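Local coordinates for ORF10 (Moritella marina, PDB 6RIW), which probably elongates acyl chains as the ketosynthase and chain length factor part of a polyunsaturated fatty acid synthase, at residues G234-F238 and Q239-A243; M582-L586 and E587-Y591. All coordinates share one frame; numbering follows the deposited sequence.

Contact 1: residues G234-F238 and Q239-A243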
# COMPACT_ATOMS: atom_id res chain seq x y z
N GLY A 234 -13.78 -7.72 6.70
CA GLY A 234 -12.62 -7.74 7.58
C GLY A 234 -12.96 -7.29 8.99
O GLY A 234 -12.62 -7.96 9.97
N PHE A 235 -13.60 -6.14 9.13
CA PHE A 235 -13.92 -5.68 10.47
C PHE A 235 -14.95 -6.59 11.14
O PHE A 235 -15.00 -6.66 12.38
CB PHE A 235 -14.41 -4.23 10.44
CG PHE A 235 -13.28 -3.23 10.28
CD1 PHE A 235 -12.20 -3.24 11.16
CD2 PHE A 235 -13.28 -2.33 9.23
CE1 PHE A 235 -11.15 -2.35 11.01
CE2 PHE A 235 -12.23 -1.44 9.07
CZ PHE A 235 -11.17 -1.44 9.95
N SER A 236 -15.76 -7.31 10.36
CA SER A 236 -16.63 -8.31 10.97
C SER A 236 -15.84 -9.49 11.52
O SER A 236 -16.11 -9.95 12.64
CB SER A 236 -17.70 -8.77 9.98
OG SER A 236 -18.51 -7.66 9.63
N ILE A 237 -14.84 -10.00 10.78
CA ILE A 237 -14.09 -11.14 11.31
C ILE A 237 -13.19 -10.70 12.46
O ILE A 237 -12.92 -11.49 13.39
CB ILE A 237 -13.29 -11.87 10.21
CG1 ILE A 237 -12.72 -13.19 10.73
CG2 ILE A 237 -12.17 -11.05 9.69
CD1 ILE A 237 -13.80 -14.27 10.94
N PHE A 238 -12.72 -9.46 12.45
CA PHE A 238 -12.01 -8.90 13.60
C PHE A 238 -12.92 -8.62 14.79
O PHE A 238 -12.41 -8.29 15.86
CB PHE A 238 -11.32 -7.59 13.20
CG PHE A 238 -10.23 -7.75 12.15
CD1 PHE A 238 -9.66 -8.99 11.90
CD2 PHE A 238 -9.78 -6.65 11.45
CE1 PHE A 238 -8.65 -9.13 10.95
CE2 PHE A 238 -8.76 -6.78 10.50
CZ PHE A 238 -8.21 -8.03 10.24
N GLN A 239 -14.24 -8.73 14.62
CA GLN A 239 -15.22 -8.35 15.65
C GLN A 239 -15.01 -6.91 16.13
O GLN A 239 -15.12 -6.60 17.32
CB GLN A 239 -15.18 -9.32 16.83
CG GLN A 239 -15.59 -10.75 16.51
CD GLN A 239 -15.44 -11.65 17.73
OE1 GLN A 239 -15.78 -11.26 18.85
NE2 GLN A 239 -14.91 -12.85 17.52
N ALA A 240 -14.69 -6.02 15.19
CA ALA A 240 -14.39 -4.64 15.51
C ALA A 240 -15.62 -3.74 15.55
O ALA A 240 -15.55 -2.64 16.12
CB ALA A 240 -13.37 -4.07 14.51
N TYR A 241 -16.73 -4.16 14.95
CA TYR A 241 -17.98 -3.42 15.00
C TYR A 241 -18.67 -3.59 16.36
O TYR A 241 -18.61 -4.66 16.96
CB TYR A 241 -18.92 -3.89 13.90
CG TYR A 241 -18.50 -3.53 12.48
CD1 TYR A 241 -18.32 -2.22 12.10
CD2 TYR A 241 -18.30 -4.53 11.51
CE1 TYR A 241 -17.94 -1.89 10.80
CE2 TYR A 241 -17.94 -4.22 10.22
CZ TYR A 241 -17.76 -2.90 9.86
OH TYR A 241 -17.40 -2.56 8.59
N PRO A 242 -19.36 -2.55 16.86
CA PRO A 242 -19.92 -2.63 18.22
C PRO A 242 -21.16 -3.52 18.29
O PRO A 242 -22.10 -3.36 17.51
CB PRO A 242 -20.26 -1.17 18.55
CG PRO A 242 -20.48 -0.51 17.22
CD PRO A 242 -19.52 -1.21 16.26
N ALA A 243 -21.16 -4.45 19.25
CA ALA A 243 -22.29 -5.35 19.39
C ALA A 243 -23.55 -4.60 19.78
O ALA A 243 -24.65 -4.96 19.33
CB ALA A 243 -21.97 -6.45 20.40

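Contact 2: residues M582-L586 and E587-Y591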
# COMPACT_ATOMS: atom_id res chain seq x y z
N MET A 582 6.25 -3.14 -2.45
CA MET A 582 5.25 -4.13 -2.84
C MET A 582 4.15 -3.40 -3.60
O MET A 582 4.10 -2.17 -3.64
CB MET A 582 4.69 -4.86 -1.61
CG MET A 582 4.17 -3.90 -0.51
SD MET A 582 2.51 -3.22 -0.85
CE MET A 582 1.47 -4.60 -0.26
N GLY A 583 3.31 -4.20 -4.27
CA GLY A 583 2.00 -3.77 -4.70
C GLY A 583 0.98 -4.76 -4.13
O GLY A 583 1.35 -5.70 -3.42
N MET A 584 -0.29 -4.53 -4.45
CA MET A 584 -1.29 -5.40 -3.81
C MET A 584 -1.12 -6.84 -4.29
O MET A 584 -0.70 -7.11 -5.42
CB MET A 584 -2.72 -4.89 -4.06
CG MET A 584 -3.25 -4.96 -5.47
SD MET A 584 -5.10 -4.98 -5.50
CE MET A 584 -5.44 -6.47 -4.66
N GLU A 585 -1.39 -7.77 -3.38
CA GLU A 585 -1.52 -9.17 -3.75
C GLU A 585 -2.81 -9.30 -4.56
O GLU A 585 -3.90 -9.20 -4.00
CB GLU A 585 -1.57 -10.04 -2.49
CG GLU A 585 -1.82 -11.53 -2.76
CD GLU A 585 -0.87 -12.09 -3.82
OE1 GLU A 585 0.29 -12.44 -3.46
OE2 GLU A 585 -1.29 -12.21 -5.00
N LEU A 586 -2.67 -9.47 -5.87
CA LEU A 586 -3.85 -9.57 -6.72
C LEU A 586 -4.71 -10.78 -6.38
O LEU A 586 -5.92 -10.77 -6.69
CB LEU A 586 -3.41 -9.60 -8.17
CG LEU A 586 -2.68 -8.32 -8.66
CD1 LEU A 586 -2.11 -8.56 -10.07
CD2 LEU A 586 -3.61 -7.11 -8.65
N GLU A 587 -4.13 -11.84 -5.77
CA GLU A 587 -4.94 -12.98 -5.35
C GLU A 587 -5.95 -12.62 -4.26
O GLU A 587 -6.85 -13.43 -3.98
CB GLU A 587 -4.05 -14.15 -4.88
CG GLU A 587 -3.22 -14.74 -6.02
CD GLU A 587 -2.45 -16.00 -5.60
OE1 GLU A 587 -2.34 -16.28 -4.38
OE2 GLU A 587 -1.95 -16.71 -6.49
N LEU A 588 -5.85 -11.43 -3.67
CA LEU A 588 -6.87 -11.02 -2.71
C LEU A 588 -8.27 -10.93 -3.31
O LEU A 588 -9.26 -10.95 -2.55
CB LEU A 588 -6.49 -9.66 -2.09
CG LEU A 588 -5.27 -9.65 -1.15
CD1 LEU A 588 -5.06 -8.23 -0.63
CD2 LEU A 588 -5.46 -10.62 -0.01
N HIS A 589 -8.39 -10.81 -4.64
CA HIS A 589 -9.70 -10.81 -5.28
C HIS A 589 -10.40 -12.15 -5.15
O HIS A 589 -11.62 -12.22 -5.32
CB HIS A 589 -9.56 -10.42 -6.76
CG HIS A 589 -9.07 -9.01 -6.94
ND1 HIS A 589 -7.75 -8.71 -7.15
CD2 HIS A 589 -9.73 -7.83 -6.90
CE1 HIS A 589 -7.61 -7.39 -7.24
NE2 HIS A 589 -8.80 -6.83 -7.11
N GLN A 590 -9.66 -13.21 -4.82
CA GLN A 590 -10.29 -14.51 -4.64
C GLN A 590 -11.23 -14.53 -3.45
O GLN A 590 -12.15 -15.34 -3.42
CB GLN A 590 -9.22 -15.60 -4.51
CG GLN A 590 -8.42 -15.79 -5.79
CD GLN A 590 -7.19 -16.65 -5.59
OE1 GLN A 590 -7.09 -17.37 -4.61
NE2 GLN A 590 -6.24 -16.58 -6.53
N TYR A 591 -11.01 -13.66 -2.46
CA TYR A 591 -11.86 -13.68 -1.28
C TYR A 591 -13.29 -13.26 -1.61
O TYR A 591 -14.26 -13.96 -1.26
CB TYR A 591 -11.28 -12.79 -0.18
CG TYR A 591 -12.20 -12.77 1.00
CD1 TYR A 591 -12.44 -13.92 1.73
CD2 TYR A 591 -12.87 -11.60 1.35
CE1 TYR A 591 -13.33 -13.92 2.80
CE2 TYR A 591 -13.76 -11.59 2.42
CZ TYR A 591 -13.98 -12.75 3.13
OH TYR A 591 -14.86 -12.73 4.18

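Contact 1: residues G234-F238 and Q239-A243
Phe235 O takes the backbone N-H of Ala240 at 2.9 Å, N to O, the N-H pointing almost straight at the oxygen (166°). One residue earlier in the turn, Gln239 N reaches Ser236 O at 3.0 Å. Gln239 carries a positive phi of 54°, and with the two bonds back into the last turn it makes a Schellman motif, the classic way to stop an alpha helix, here helix 228-237. Glycine most often fills such a left-handed position; glutamine accepts it with CB 3.1 Å from Phe238 O, and its extended polar chain suits an exposed place beside Lys52. Ala240, turned toward the helix, sets its methyl CB 3.6 Å from Phe235 CD1, small enough to fit against that ring carbon.

Tyr241 comes next. CG is anti to its carbonyl carbon (chi1 -70°), which carries the ring back to the helix, where one face receives Phe235 CB in a CH-pi contact, 3.9 Å from CB to the ring centroid. The two side chains cross at about a right angle. Ser236 OG stands at the edge of the tyrosine ring, in its plane and 3.5 Å from Tyr241 CE2, while its stronger hydrogen bond goes to Asn232 O. Replacing Tyr241 by an alanine would probably take away the ring face that Phe235 CB packs on and the ring edge beside Ser236 OG, opening a gap between helix and loop. Phe238, just before the positive-phi residue, packs its side chain on Leu634 and Thr638 of the chain length factor half. Backbone bonds thus fix the turn, whereas the side chains hold the departing loop by apolar and aromatic contact.

Contact 2: residues M582-L586 and E587-Y591
Met584 puts its terminal CE 3.5 Å from His589 CE1, with the sulfur oblique to the imidazole and the two side chains crossing at about a right angle. A flexible thioether suits this place: CG stands between backbone N and carbonyl carbon (chi1 68°), and a bend at chi3 lets CE reach Leu588 CB as well.

Glu585 follows, and works with both its backbone and its side chain. The side chain folds at chi2 so that OE2, through its anti lone pair, accepts Glu587 N at 3.0 Å, while Glu585 O takes Leu588 N at 3.0 Å. These bonds tighten a 3-10 turn through which the chain passes from strand 576-581 into helix 589-595, in the second thiolase-like half of the chain. The Glu585 and Glu587 side chains run side by side the same way, OE2 of Glu585 4.2 Å from OE1 of Glu587; the salt bridge of Glu587 OE2 to Arg505 probably eases the repulsion.

Leu586 packs its side chain against Phe133 and Leu704, while its O is gripped twice by His589. His589 ND1 donates at 2.8 Å, with Leu586 O lying in the ring plane, and His589 N gives Leu586 O a longer bond of 3.2 Å. Elsewhere on the imidazole, NE2 hydrogen-bonds Ser129 OG of the ketosynthase half.

In the fold
From the N terminus the chain first meets contact 1, where helix 228-237 stops and the polypeptide turns into the loop leading to strand 259-270 of the ketosynthase half. Contact 2 comes some 340 residues later, in the chain length factor half, where the chain leaves strand 576-581 and starts helix 589-595. Each closes only a turn, one at a helix end and one at a helix start; they lie in series, neither nesting nor crossing. The centres of contact 1 and contact 2 are about 22 Å apart, and the nearest atoms of contact 1 and contact 2 about 6 Å, without touching. Helix 634-638 joins them indirectly: its Tyr637 touches Ile237 and meets the ring of Tyr591 edge-to-face, so both lie near the junction of the two halves.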